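PDB 1IQ0: arginyl-trna synthetase from Thermus thermophilus, which probably joins L-arginine to tRNA(Arg) at the expense of ATP, releasing AMP and diphosphate, as a monomeric class I aminoacyl-tRNA synthetase. Local coordinates for residues Leu204-Glu208 and Arg209-Arg213; Glu215-Arg218 and Ile219-Ala222; Met224-Met227 and His228-Ala232; Leu255-Ser259 and Pro260-Arg264; Thr298-Tyr301 and Tyr302-Asp305. All coordinates share one frame; numbering follows the deposited sequence.

All five contacts are local and follow one another along the part of the chain assigned to the class I catalytic domain. Interaction 1 ends helix 197-208 and leads into helix 213-229. Interaction 2 is a turn of that second helix, and interaction 3 is its C-terminal end. The centres of 1 and 2, and of 2 and 3, lie about 14 Å apart. L207 CD1 touches V216 CG2 at 3.9 Å, and L220 CD1 meets M227 CE at 4.2 Å. Interactions 4 and 5 form a second group, with centres about 15 Å apart. The nearest atoms of 1 and 5 are about 8 Å apart. P114, within the predicted HIGH region (V112-H122), touches V216 of interaction 2.

Interaction 1 (Leu204-Glu208 and Arg209-Arg213); sequences LHALE and RGELR
A206, L207 and H205 meet R209-L212 where helix 197-208 ends in a Schellman motif. G210 leaves the helix with positive phi (76°). E211 N gives a hydrogen bond to A206 O (3.2 Å), and G210 N bonds to L207 O (2.9 Å). The bonds from R209 N to the carbonyls of H205 and A206 are weak. A water adds a bridge: it donates to L207 O and accepts from L212 N, the N-cap of the next helix, at 2.8 Å each. On the apolar side, L212 folds back on the last turn. Its CD2 presses on A206 CB at 3.5 Å, tighter than usual for two carbons, while its CB meets L207 CD1 at 3.7 Å. On the exposed side R209 CD lies over one face of the H205 ring, a CH-pi contact 4.0 Å from the centroid. A chi1 of -179° swings the H205 ring beside the arginine chain. The ring and guanidinium planes are 46° apart. Further out, L207 packs on A156 and L160 of helix 154-165. At the far end of the arginine, R209 NH1 forms a salt bridge with E211 OE2, which lies in the guanidinium plane.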
loop_
_atom_site.group_PDB
_atom_site.type_symbol
_atom_site.label_atom_id
_atom_site.label_comp_id
_atom_site.label_asym_id
_atom_site.label_seq_id
_atom_site.Cartn_x
_atom_site.Cartn_y
_atom_site.Cartn_z
ATOM N N LEU A 204 5.626 -34.470 -2.377
ATOM C CA LEU A 204 6.258 -33.289 -2.953
ATOM C C LEU A 204 6.519 -33.528 -4.441
ATOM O O LEU A 204 6.328 -32.635 -5.265
ATOM C CB LEU A 204 7.588 -32.991 -2.251
ATOM C CG LEU A 204 8.004 -31.528 -2.023
ATOM C CD1 LEU A 204 9.533 -31.459 -1.917
ATOM C CD2 LEU A 204 7.499 -30.623 -3.142
ATOM N N HIS A 205 6.971 -34.736 -4.771
ATOM C CA HIS A 205 7.253 -35.102 -6.156
ATOM C C HIS A 205 5.966 -35.024 -6.990
ATOM O O HIS A 205 5.961 -34.471 -8.088
ATOM C CB HIS A 205 7.833 -36.522 -6.216
ATOM C CG HIS A 205 8.172 -36.983 -7.601
ATOM N ND1 HIS A 205 7.495 -38.007 -8.233
ATOM C CD2 HIS A 205 9.124 -36.569 -8.470
ATOM C CE1 HIS A 205 8.019 -38.203 -9.431
ATOM N NE2 HIS A 205 9.009 -37.343 -9.600
ATOM N N ALA A 206 4.876 -35.576 -6.466
ATOM C CA ALA A 206 3.609 -35.536 -7.184
ATOM C C ALA A 206 3.115 -34.092 -7.275
ATOM O O ALA A 206 2.544 -33.679 -8.286
ATOM C CB ALA A 206 2.566 -36.413 -6.477
ATOM N N LEU A 207 3.339 -33.325 -6.215
ATOM C CA LEU A 207 2.921 -31.934 -6.196
ATOM C C LEU A 207 3.693 -31.186 -7.283
ATOM O O LEU A 207 3.104 -30.442 -8.073
ATOM C CB LEU A 207 3.211 -31.310 -4.827
ATOM C CG LEU A 207 2.648 -29.904 -4.609
ATOM C CD1 LEU A 207 1.125 -29.972 -4.491
ATOM C CD2 LEU A 207 3.248 -29.310 -3.333
ATOM N N GLU A 208 5.006 -31.401 -7.324
ATOM C CA GLU A 208 5.860 -30.746 -8.314
ATOM C C GLU A 208 5.480 -31.108 -9.753
ATOM O O GLU A 208 5.712 -30.326 -10.669
ATOM C CB GLU A 208 7.341 -31.074 -8.039
ATOM C CG GLU A 208 7.900 -30.338 -6.800
ATOM C CD GLU A 208 9.352 -30.661 -6.476
ATOM O OE1 GLU A 208 9.991 -31.453 -7.196
ATOM O OE2 GLU A 208 9.867 -30.116 -5.481
ATOM N N ARG A 209 4.876 -32.277 -9.947
ATOM C CA ARG A 209 4.458 -32.712 -11.284
ATOM C C ARG A 209 3.126 -32.067 -11.669
ATOM O O ARG A 209 2.596 -32.321 -12.751
ATOM C CB ARG A 209 4.292 -34.230 -11.326
ATOM C CG ARG A 209 5.522 -35.014 -10.912
ATOM C CD ARG A 209 5.229 -36.508 -10.900
ATOM N NE ARG A 209 5.938 -37.159 -11.986
ATOM C CZ ARG A 209 5.379 -37.633 -13.089
ATOM N NH1 ARG A 209 4.071 -37.559 -13.283
ATOM N NH2 ARG A 209 6.154 -38.141 -14.021
ATOM N N GLY A 210 2.584 -31.253 -10.767
ATOM C CA GLY A 210 1.323 -30.581 -11.020
ATOM C C GLY A 210 0.107 -31.480 -10.896
ATOM O O GLY A 210 -0.950 -31.172 -11.444
ATOM N N GLU A 211 0.239 -32.580 -10.161
ATOM C CA GLU A 211 -0.858 -33.527 -10.011
ATOM C C GLU A 211 -1.776 -33.321 -8.801
ATOM O O GLU A 211 -2.733 -34.076 -8.615
ATOM C CB GLU A 211 -0.293 -34.957 -10.029
ATOM C CG GLU A 211 0.109 -35.415 -11.435
ATOM C CD GLU A 211 1.036 -36.621 -11.441
ATOM O OE1 GLU A 211 0.954 -37.457 -10.518
ATOM O OE2 GLU A 211 1.845 -36.741 -12.387
ATOM N N LEU A 212 -1.497 -32.302 -7.990
ATOM C CA LEU A 212 -2.326 -32.011 -6.823
ATOM C C LEU A 212 -2.829 -30.570 -6.825
ATOM O O LEU A 212 -3.112 -30.011 -5.764
ATOM C CB LEU A 212 -1.548 -32.245 -5.515
ATOM C CG LEU A 212 -1.190 -33.651 -5.015
ATOM C CD1 LEU A 212 -2.422 -34.556 -5.059
ATOM C CD2 LEU A 212 -0.089 -34.222 -5.856
ATOM N N ARG A 213 -2.944 -29.954 -7.995
ATOM C CA ARG A 213 -3.391 -28.573 -8.017
ATOM C C ARG A 213 -4.784 -28.361 -7.418
ATOM O O ARG A 213 -4.995 -27.411 -6.656
ATOM C CB ARG A 213 -3.367 -27.981 -9.430
ATOM C CG ARG A 213 -3.616 -26.472 -9.356
ATOM C CD ARG A 213 -4.121 -25.826 -10.629
ATOM N NE ARG A 213 -3.041 -25.408 -11.503
ATOM C CZ ARG A 213 -2.998 -24.238 -12.135
ATOM N NH1 ARG A 213 -3.975 -23.353 -11.993
ATOM N NH2 ARG A 213 -1.973 -23.961 -12.920
HETATM O O HOH W 1 0.337 -30.214 -8.100
#

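Interaction 2 (Glu215-Arg218 and Ile219-Ala222); sequences EVNR and ILLA
N217 and L221 touch one turn apart within helix 213-229. The backbone bonds are those of an alpha helix. L220 N bonds to V216 O at 3.0 Å with an N-H...O angle of 165°. L221 N bonds to N217 O at 2.9 Å. I219 N also reaches V216 O, but this bond is weak. The side-chain contacts are van der Waals ones. The N217 amide is turned away from its own backbone N (chi1 -166°) and runs forward along the helix to meet two leucines. OD1 approaches L221 CD1 at 3.8 Å, and ND2 lies 4.1 Å from L220 CD2. L221 CG also sits 3.4 Å from N217 O, beside the carbonyl that its own N-H uses. The main polar partner of the amide lies elsewhere: ND2 is hydrogen-bonded to the hydroxyl of Y324, whose side chain also touches L220 and L221. V216, N217 and L220 pack on W239 of strand 236-239. I219 faces Y176 and A180 of helix 176-189 and T159 of helix 154-165. This part of the helix therefore packs on helices 154-165 and 176-189 and on strand 236-239 of the catalytic domain.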
loop_
_atom_site.group_PDB
_atom_site.type_symbol
_atom_site.label_atom_id
_atom_site.label_comp_id
_atom_site.label_asym_id
_atom_site.label_seq_id
_atom_site.Cartn_x
_atom_site.Cartn_y
_atom_site.Cartn_z
ATOM N N GLU A 215 -6.316 -30.033 -5.143
ATOM C CA GLU A 215 -6.236 -30.132 -3.693
ATOM C C GLU A 215 -5.716 -28.821 -3.092
ATOM O O GLU A 215 -6.183 -28.388 -2.041
ATOM C CB GLU A 215 -5.324 -31.295 -3.280
ATOM C CG GLU A 215 -5.969 -32.675 -3.434
ATOM C CD GLU A 215 -5.905 -33.229 -4.852
ATOM O OE1 GLU A 215 -5.575 -32.476 -5.796
ATOM O OE2 GLU A 215 -6.194 -34.430 -5.027
ATOM N N VAL A 216 -4.746 -28.198 -3.759
ATOM C CA VAL A 216 -4.184 -26.939 -3.289
ATOM C C VAL A 216 -5.217 -25.829 -3.459
ATOM O O VAL A 216 -5.401 -24.990 -2.574
ATOM C CB VAL A 216 -2.910 -26.554 -4.091
ATOM C CG1 VAL A 216 -2.504 -25.111 -3.771
ATOM C CG2 VAL A 216 -1.766 -27.510 -3.753
ATOM N N ASN A 217 -5.892 -25.834 -4.605
ATOM C CA ASN A 217 -6.897 -24.823 -4.903
ATOM C C ASN A 217 -7.983 -24.753 -3.827
ATOM O O ASN A 217 -8.484 -23.669 -3.535
ATOM C CB ASN A 217 -7.536 -25.101 -6.263
ATOM C CG ASN A 217 -8.326 -23.917 -6.787
ATOM O OD1 ASN A 217 -9.497 -24.044 -7.142
ATOM N ND2 ASN A 217 -7.686 -22.760 -6.844
ATOM N N ARG A 218 -8.338 -25.896 -3.237
ATOM C CA ARG A 218 -9.367 -25.919 -2.192
ATOM C C ARG A 218 -8.942 -25.062 -1.013
ATOM O O ARG A 218 -9.750 -24.334 -0.440
ATOM C CB ARG A 218 -9.631 -27.342 -1.683
ATOM C CG ARG A 218 -10.284 -28.267 -2.689
ATOM C CD ARG A 218 -10.694 -29.586 -2.034
ATOM N NE ARG A 218 -11.745 -29.405 -1.029
ATOM C CZ ARG A 218 -12.339 -30.401 -0.375
ATOM N NH1 ARG A 218 -11.989 -31.660 -0.613
ATOM N NH2 ARG A 218 -13.291 -30.141 0.512
ATOM N N ILE A 219 -7.668 -25.159 -0.651
ATOM C CA ILE A 219 -7.145 -24.380 0.457
ATOM C C ILE A 219 -7.109 -22.905 0.069
ATOM O O ILE A 219 -7.520 -22.049 0.852
ATOM C CB ILE A 219 -5.729 -24.859 0.844
ATOM C CG1 ILE A 219 -5.783 -26.341 1.244
ATOM C CG2 ILE A 219 -5.179 -24.011 1.986
ATOM C CD1 ILE A 219 -4.449 -26.905 1.721
ATOM N N LEU A 220 -6.641 -22.614 -1.148
ATOM C CA LEU A 220 -6.554 -21.236 -1.632
ATOM C C LEU A 220 -7.917 -20.527 -1.650
ATOM O O LEU A 220 -8.011 -19.356 -1.295
ATOM C CB LEU A 220 -5.933 -21.184 -3.038
ATOM C CG LEU A 220 -5.982 -19.797 -3.708
ATOM C CD1 LEU A 220 -5.211 -18.783 -2.868
ATOM C CD2 LEU A 220 -5.411 -19.875 -5.114
ATOM N N LEU A 221 -8.967 -21.228 -2.062
ATOM C CA LEU A 221 -10.291 -20.619 -2.092
ATOM C C LEU A 221 -10.715 -20.134 -0.702
ATOM O O LEU A 221 -11.294 -19.055 -0.573
ATOM C CB LEU A 221 -11.318 -21.602 -2.660
ATOM C CG LEU A 221 -11.229 -21.768 -4.189
ATOM C CD1 LEU A 221 -12.184 -22.871 -4.666
ATOM C CD2 LEU A 221 -11.584 -20.445 -4.861
ATOM N N ALA A 222 -10.406 -20.917 0.331
ATOM C CA ALA A 222 -10.748 -20.546 1.705
ATOM C C ALA A 222 -9.866 -19.392 2.191
ATOM O O ALA A 222 -10.319 -18.528 2.939
ATOM C CB ALA A 222 -10.602 -21.760 2.641
#

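Interaction 3 (Met224-Met227 and His228-Ala232); sequences MATM and HALNA
L230 and A232 fold back on T226 and M227 where helix 213-229 closes in a Schellman motif. N231 is the first residue to leave the helix, with phi at 61°. Before it, the regular bonds continue: H228 N to M224 O at 2.9 Å, and A229 N to A225 O at 3.0 Å. At the end they become irregular. L230 N is shared between T226 O and M227 O, and both bonds are weak. Two bonds close the motif. N231 N bonds to H228 O at 2.9 Å, and A232 N makes a straighter bond to M227 O (3.3 Å, N-H...O angle 162°).

The tight packing is against the T226 carbonyl and the neighbouring helices. With chi1 at -73°, L230 CG rests 3.3 Å from T226 O. Its methyl end goes on to V405 and L409 of helix 405-423, and to L123 and I126 of helix 120-138. The direct methyl contact between T226 CG2 and L230 CD1 is long, at 4.4 Å. The T226 hydroxyl has partners in D406 and K175. M227 is also buried and packs on Y234.

The other side is more exposed and less closely joined. H228 swings its ring away from the first segment, although the ring meets Y328. A229 offers only a methyl group, which also touches L409. N231 points away too, and its ND2 is hydrogen-bonded to G585 O near the end of the chain. A232 CB lies 3.6 Å from M227 O, the carbonyl that accepts its own N-H.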
loop_
_atom_site.group_PDB
_atom_site.type_symbol
_atom_site.label_atom_id
_atom_site.label_comp_id
_atom_site.label_asym_id
_atom_site.label_seq_id
_atom_site.Cartn_x
_atom_site.Cartn_y
_atom_site.Cartn_z
ATOM N N MET A 224 -8.767 -17.156 0.306
ATOM C CA MET A 224 -9.280 -16.019 -0.445
ATOM C C MET A 224 -10.482 -15.365 0.225
ATOM O O MET A 224 -10.746 -14.185 0.000
ATOM C CB MET A 224 -9.635 -16.442 -1.874
ATOM C CG MET A 224 -9.842 -15.273 -2.828
ATOM S SD MET A 224 -9.680 -15.775 -4.565
ATOM C CE MET A 224 -8.025 -16.447 -4.552
ATOM N N ALA A 225 -11.211 -16.122 1.043
ATOM C CA ALA A 225 -12.363 -15.556 1.742
ATOM C C ALA A 225 -11.839 -14.521 2.743
ATOM O O ALA A 225 -12.468 -13.486 2.976
ATOM C CB ALA A 225 -13.141 -16.652 2.463
ATOM N N THR A 226 -10.676 -14.808 3.321
ATOM C CA THR A 226 -10.043 -13.910 4.280
ATOM C C THR A 226 -9.526 -12.657 3.553
ATOM O O THR A 226 -9.681 -11.532 4.039
ATOM C CB THR A 226 -8.865 -14.609 4.988
ATOM O OG1 THR A 226 -9.319 -15.842 5.556
ATOM C CG2 THR A 226 -8.294 -13.726 6.092
ATOM N N MET A 227 -8.914 -12.859 2.389
ATOM C CA MET A 227 -8.391 -11.750 1.592
ATOM C C MET A 227 -9.541 -10.808 1.251
ATOM O O MET A 227 -9.410 -9.589 1.339
ATOM C CB MET A 227 -7.769 -12.277 0.298
ATOM C CG MET A 227 -6.514 -13.119 0.496
ATOM S SD MET A 227 -6.015 -13.969 -1.028
ATOM C CE MET A 227 -5.133 -15.419 -0.335
ATOM N N HIS A 228 -10.666 -11.397 0.857
ATOM C CA HIS A 228 -11.863 -10.651 0.501
ATOM C C HIS A 228 -12.401 -9.863 1.701
ATOM O O HIS A 228 -12.775 -8.700 1.566
ATOM C CB HIS A 228 -12.944 -11.609 -0.006
ATOM C CG HIS A 228 -14.211 -10.922 -0.410
ATOM N ND1 HIS A 228 -14.310 -10.152 -1.552
ATOM C CD2 HIS A 228 -15.420 -10.852 0.197
ATOM C CE1 HIS A 228 -15.524 -9.637 -1.627
ATOM N NE2 HIS A 228 -16.217 -10.046 -0.579
ATOM N N ALA A 229 -12.430 -10.492 2.872
ATOM C CA ALA A 229 -12.932 -9.828 4.074
ATOM C C ALA A 229 -12.019 -8.685 4.490
ATOM O O ALA A 229 -12.435 -7.795 5.223
ATOM C CB ALA A 229 -13.065 -10.829 5.219
ATOM N N LEU A 230 -10.768 -8.716 4.035
ATOM C CA LEU A 230 -9.829 -7.651 4.368
ATOM C C LEU A 230 -9.946 -6.517 3.360
ATOM O O LEU A 230 -9.211 -5.542 3.425
ATOM C CB LEU A 230 -8.398 -8.187 4.388
ATOM C CG LEU A 230 -8.049 -9.081 5.580
ATOM C CD1 LEU A 230 -6.652 -9.661 5.391
ATOM C CD2 LEU A 230 -8.125 -8.269 6.872
ATOM N N ASN A 231 -10.884 -6.665 2.432
ATOM C CA ASN A 231 -11.150 -5.682 1.384
ATOM C C ASN A 231 -9.948 -5.441 0.463
ATOM O O ASN A 231 -9.680 -4.316 0.047
ATOM C CB ASN A 231 -11.642 -4.365 2.006
ATOM C CG ASN A 231 -12.224 -3.406 0.965
ATOM O OD1 ASN A 231 -12.856 -3.828 -0.009
ATOM N ND2 ASN A 231 -12.021 -2.110 1.179
ATOM N N ALA A 232 -9.235 -6.519 0.152
ATOM C CA ALA A 232 -8.074 -6.477 -0.742
ATOM C C ALA A 232 -8.563 -6.806 -2.155
ATOM O O ALA A 232 -9.524 -7.559 -2.317
ATOM C CB ALA A 232 -7.039 -7.505 -0.297
#

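Interaction 4 (Leu255-Ser259 and Pro260-Arg264); sequences LLEQS and PHVFR
Between S259 and V262 the chain makes a type I beta turn, just after another from L256 to S259, and so passes from helix 248-256 to strand 262-263. V262 N closes the second turn on S259 O at 3.1 Å. S259 also bonds through its side chain. A chi1 of 171° carries OG round to the side of its carbonyl carbon, where it accepts from H261 N at 3.1 Å. The S259 side chain thereby adds a second link across the turn, as in an ST motif. P260 CG lies over one face of the H261 ring, displaced toward the rim.

V262 points back at L256 and E257, with its CB 3.1 Å from L256 O. CG1 of the valine reaches E257 CA at 3.6 Å, and its CG2 faces L256 CB at 4.1 Å. At the outer edge E257 and R264 form a salt bridge, OE1 to NH1 at 3.1 Å. The nitrogen comes from above the carboxylate plane, and the carboxylate and guanidinium planes are 66° apart. R264 is extended from CG to NE, which carries its charge across to the glutamate.

Strand 262-263 is an edge of a three-stranded antiparallel sheet, paired with strand 274-277. V262 and L256 both touch M276 of that strand, and L256 packs further on I306 of helix 301-312.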
loop_
_atom_site.group_PDB
_atom_site.type_symbol
_atom_site.label_atom_id
_atom_site.label_comp_id
_atom_site.label_asym_id
_atom_site.label_seq_id
_atom_site.Cartn_x
_atom_site.Cartn_y
_atom_site.Cartn_z
ATOM N N LEU A 255 18.989 -16.577 -21.512
ATOM C CA LEU A 255 19.202 -15.165 -21.799
ATOM C C LEU A 255 20.396 -14.641 -20.992
ATOM O O LEU A 255 21.241 -13.921 -21.522
ATOM C CB LEU A 255 17.934 -14.369 -21.476
ATOM C CG LEU A 255 17.975 -12.850 -21.661
ATOM C CD1 LEU A 255 18.389 -12.494 -23.086
ATOM C CD2 LEU A 255 16.601 -12.276 -21.341
ATOM N N LEU A 256 20.488 -15.031 -19.725
ATOM C CA LEU A 256 21.590 -14.585 -18.871
ATOM C C LEU A 256 22.966 -15.121 -19.292
ATOM O O LEU A 256 23.967 -14.397 -19.224
ATOM C CB LEU A 256 21.311 -14.970 -17.417
ATOM C CG LEU A 256 20.179 -14.177 -16.766
ATOM C CD1 LEU A 256 19.815 -14.763 -15.406
ATOM C CD2 LEU A 256 20.629 -12.732 -16.634
ATOM N N GLU A 257 23.024 -16.378 -19.727
ATOM C CA GLU A 257 24.300 -16.962 -20.141
ATOM C C GLU A 257 24.901 -16.264 -21.357
ATOM O O GLU A 257 26.039 -16.538 -21.730
ATOM C CB GLU A 257 24.149 -18.461 -20.424
ATOM C CG GLU A 257 23.731 -19.270 -19.210
ATOM C CD GLU A 257 23.753 -20.768 -19.460
ATOM O OE1 GLU A 257 24.861 -21.330 -19.603
ATOM O OE2 GLU A 257 22.663 -21.385 -19.516
ATOM N N GLN A 258 24.134 -15.374 -21.978
ATOM C CA GLN A 258 24.623 -14.619 -23.130
ATOM C C GLN A 258 25.572 -13.536 -22.638
ATOM O O GLN A 258 26.383 -13.007 -23.400
ATOM C CB GLN A 258 23.467 -13.949 -23.873
ATOM C CG GLN A 258 22.688 -14.860 -24.797
ATOM C CD GLN A 258 21.455 -14.181 -25.365
ATOM O OE1 GLN A 258 21.498 -13.011 -25.772
ATOM N NE2 GLN A 258 20.350 -14.909 -25.402
ATOM N N SER A 259 25.453 -13.201 -21.358
ATOM C CA SER A 259 26.288 -12.177 -20.749
ATOM C C SER A 259 27.671 -12.694 -20.397
ATOM O O SER A 259 27.824 -13.817 -19.919
ATOM C CB SER A 259 25.629 -11.639 -19.477
ATOM O OG SER A 259 26.519 -10.794 -18.772
ATOM N N PRO A 260 28.704 -11.876 -20.635
ATOM C CA PRO A 260 30.070 -12.291 -20.319
ATOM C C PRO A 260 30.260 -12.409 -18.804
ATOM O O PRO A 260 31.191 -13.063 -18.335
ATOM C CB PRO A 260 30.915 -11.181 -20.937
ATOM C CG PRO A 260 30.023 -9.976 -20.813
ATOM C CD PRO A 260 28.687 -10.533 -21.241
ATOM N N HIS A 261 29.364 -11.784 -18.042
ATOM C CA HIS A 261 29.438 -11.831 -16.585
ATOM C C HIS A 261 28.631 -12.974 -15.967
ATOM O O HIS A 261 28.458 -13.039 -14.753
ATOM C CB HIS A 261 28.999 -10.491 -16.003
ATOM C CG HIS A 261 29.812 -9.341 -16.502
ATOM N ND1 HIS A 261 29.306 -8.384 -17.355
ATOM C CD2 HIS A 261 31.120 -9.037 -16.329
ATOM C CE1 HIS A 261 30.267 -7.543 -17.690
ATOM N NE2 HIS A 261 31.378 -7.918 -17.082
ATOM N N VAL A 262 28.129 -13.865 -16.815
ATOM C CA VAL A 262 27.376 -15.039 -16.366
ATOM C C VAL A 262 28.157 -16.220 -16.925
ATOM O O VAL A 262 28.174 -16.445 -18.134
ATOM C CB VAL A 262 25.937 -15.049 -16.929
ATOM C CG1 VAL A 262 25.305 -16.418 -16.726
ATOM C CG2 VAL A 262 25.102 -13.988 -16.222
ATOM N N PHE A 263 28.807 -16.972 -16.046
ATOM C CA PHE A 263 29.634 -18.084 -16.492
ATOM C C PHE A 263 29.818 -19.166 -15.435
ATOM O O PHE A 263 29.433 -18.993 -14.276
ATOM C CB PHE A 263 31.001 -17.533 -16.892
ATOM C CG PHE A 263 31.660 -16.734 -15.802
ATOM C CD1 PHE A 263 32.401 -17.364 -14.808
ATOM C CD2 PHE A 263 31.487 -15.355 -15.735
ATOM C CE1 PHE A 263 32.960 -16.633 -13.759
ATOM C CE2 PHE A 263 32.040 -14.612 -14.691
ATOM C CZ PHE A 263 32.776 -15.252 -13.700
ATOM N N ARG A 264 30.429 -20.274 -15.847
ATOM C CA ARG A 264 30.686 -21.396 -14.952
ATOM C C ARG A 264 32.165 -21.497 -14.611
ATOM O O ARG A 264 32.980 -21.858 -15.460
ATOM C CB ARG A 264 30.255 -22.721 -15.592
ATOM C CG ARG A 264 28.764 -22.903 -15.781
ATOM C CD ARG A 264 28.436 -24.360 -16.101
ATOM N NE ARG A 264 26.998 -24.592 -16.187
ATOM C CZ ARG A 264 26.216 -24.101 -17.142
ATOM N NH1 ARG A 264 26.730 -23.349 -18.107
ATOM N NH2 ARG A 264 24.913 -24.354 -17.130
#

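Interaction 5 (Thr298-Tyr301 and Tyr302-Asp305); sequences TATY and YAKD
T300 and A303 meet at the start of helix 301-312, where T300 holds the N-cap position. Two backbone bonds join the segments here. K304 N bonds to T300 O at 3.2 Å with an N-H...O angle of 163°. D305 N bonds to Y301 O at 2.8 Å.

The apolar contact belongs to the T300 methyl. With chi1 at -167°, CG2 falls between the backbone N and the carbonyl carbon, facing the first turn. CG2 of T300 reaches Y302 CB at 3.5 Å and A303 CB at 3.6 Å. It also comes within 3.0 Å of A303 N, a close approach. The hydroxyl is farther from the helix amides, with T300 OG1 3.7 Å from Y302 N. The threonine therefore meets the first turn with its methyl rather than its hydroxyl. A303 is buried, and its methyl also packs on L249 and L253 of helix 248-256 and on L292. The Y302 side chain packs on P360. The ring of Y301 is poorly ordered.

Two charged side chains have partners beyond the turn. K304 bends at its last two torsions and leads away to a salt bridge with E240. Its CG lies 3.5 Å from T300 O. D305 touches H359, and its CG comes back to 3.1 Å from Y301 O, the acceptor of its own N-H.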
loop_
_atom_site.group_PDB
_atom_site.type_symbol
_atom_site.label_atom_id
_atom_site.label_comp_id
_atom_site.label_asym_id
_atom_site.label_seq_id
_atom_site.Cartn_x
_atom_site.Cartn_y
_atom_site.Cartn_z
ATOM N N THR A 298 20.944 -28.027 -9.811
ATOM C CA THR A 298 19.723 -27.487 -9.219
ATOM C C THR A 298 19.629 -25.961 -9.292
ATOM O O THR A 298 20.572 -25.252 -8.938
ATOM C CB THR A 298 19.597 -27.917 -7.749
ATOM O OG1 THR A 298 19.546 -29.349 -7.675
ATOM C CG2 THR A 298 18.333 -27.342 -7.134
ATOM N N ALA A 299 18.482 -25.463 -9.746
ATOM C CA ALA A 299 18.267 -24.029 -9.866
ATOM C C ALA A 299 18.099 -23.398 -8.495
ATOM O O ALA A 299 17.548 -24.004 -7.575
ATOM C CB ALA A 299 17.044 -23.749 -10.716
ATOM N N THR A 300 18.573 -22.167 -8.368
ATOM C CA THR A 300 18.494 -21.443 -7.110
ATOM C C THR A 300 17.234 -20.581 -7.068
ATOM O O THR A 300 16.610 -20.337 -8.104
ATOM C CB THR A 300 19.728 -20.534 -6.950
ATOM O OG1 THR A 300 19.808 -20.064 -5.605
ATOM C CG2 THR A 300 19.626 -19.338 -7.877
ATOM N N TYR A 301 16.860 -20.124 -5.872
ATOM C CA TYR A 301 15.689 -19.256 -5.724
ATOM C C TYR A 301 15.952 -17.920 -6.422
ATOM O O TYR A 301 15.030 -17.264 -6.911
ATOM C CB TYR A 301 15.378 -19.015 -4.244
ATOM C CG TYR A 301 14.699 -20.185 -3.575
ATOM C CD1 TYR A 301 15.369 -21.392 -3.386
ATOM C CD2 TYR A 301 13.371 -20.097 -3.160
ATOM C CE1 TYR A 301 14.732 -22.483 -2.801
ATOM C CE2 TYR A 301 12.727 -21.181 -2.574
ATOM C CZ TYR A 301 13.411 -22.369 -2.399
ATOM O OH TYR A 301 12.773 -23.445 -1.828
ATOM N N TYR A 302 17.220 -17.527 -6.462
ATOM C CA TYR A 302 17.618 -16.286 -7.115
ATOM C C TYR A 302 17.356 -16.361 -8.620
ATOM O O TYR A 302 16.852 -15.416 -9.212
ATOM C CB TYR A 302 19.100 -16.004 -6.846
ATOM C CG TYR A 302 19.387 -15.569 -5.419
ATOM C CD1 TYR A 302 20.699 -15.371 -4.976
ATOM C CD2 TYR A 302 18.344 -15.324 -4.520
ATOM C CE1 TYR A 302 20.962 -14.935 -3.676
ATOM C CE2 TYR A 302 18.596 -14.890 -3.223
ATOM C CZ TYR A 302 19.902 -14.696 -2.808
ATOM O OH TYR A 302 20.136 -14.249 -1.528
ATOM N N ALA A 303 17.694 -17.491 -9.234
ATOM C CA ALA A 303 17.471 -17.663 -10.662
ATOM C C ALA A 303 15.966 -17.624 -10.942
ATOM O O ALA A 303 15.520 -16.994 -11.901
ATOM C CB ALA A 303 18.069 -18.993 -11.137
ATOM N N LYS A 304 15.183 -18.288 -10.096
ATOM C CA LYS A 304 13.734 -18.303 -10.275
ATOM C C LYS A 304 13.118 -16.918 -10.075
ATOM O O LYS A 304 12.165 -16.563 -10.773
ATOM C CB LYS A 304 13.077 -19.324 -9.333
ATOM C CG LYS A 304 13.459 -20.774 -9.648
ATOM C CD LYS A 304 12.515 -21.788 -8.998
ATOM C CE LYS A 304 11.082 -21.634 -9.507
ATOM N NZ LYS A 304 10.953 -21.743 -11.004
ATOM N N ASP A 305 13.650 -16.136 -9.131
ATOM C CA ASP A 305 13.125 -14.786 -8.907
ATOM C C ASP A 305 13.410 -13.936 -10.140
ATOM O O ASP A 305 12.577 -13.133 -10.562
ATOM C CB ASP A 305 13.761 -14.128 -7.676
ATOM C CG ASP A 305 13.279 -14.739 -6.367
ATOM O OD1 ASP A 305 12.153 -15.283 -6.340
ATOM O OD2 ASP A 305 14.016 -14.664 -5.361
#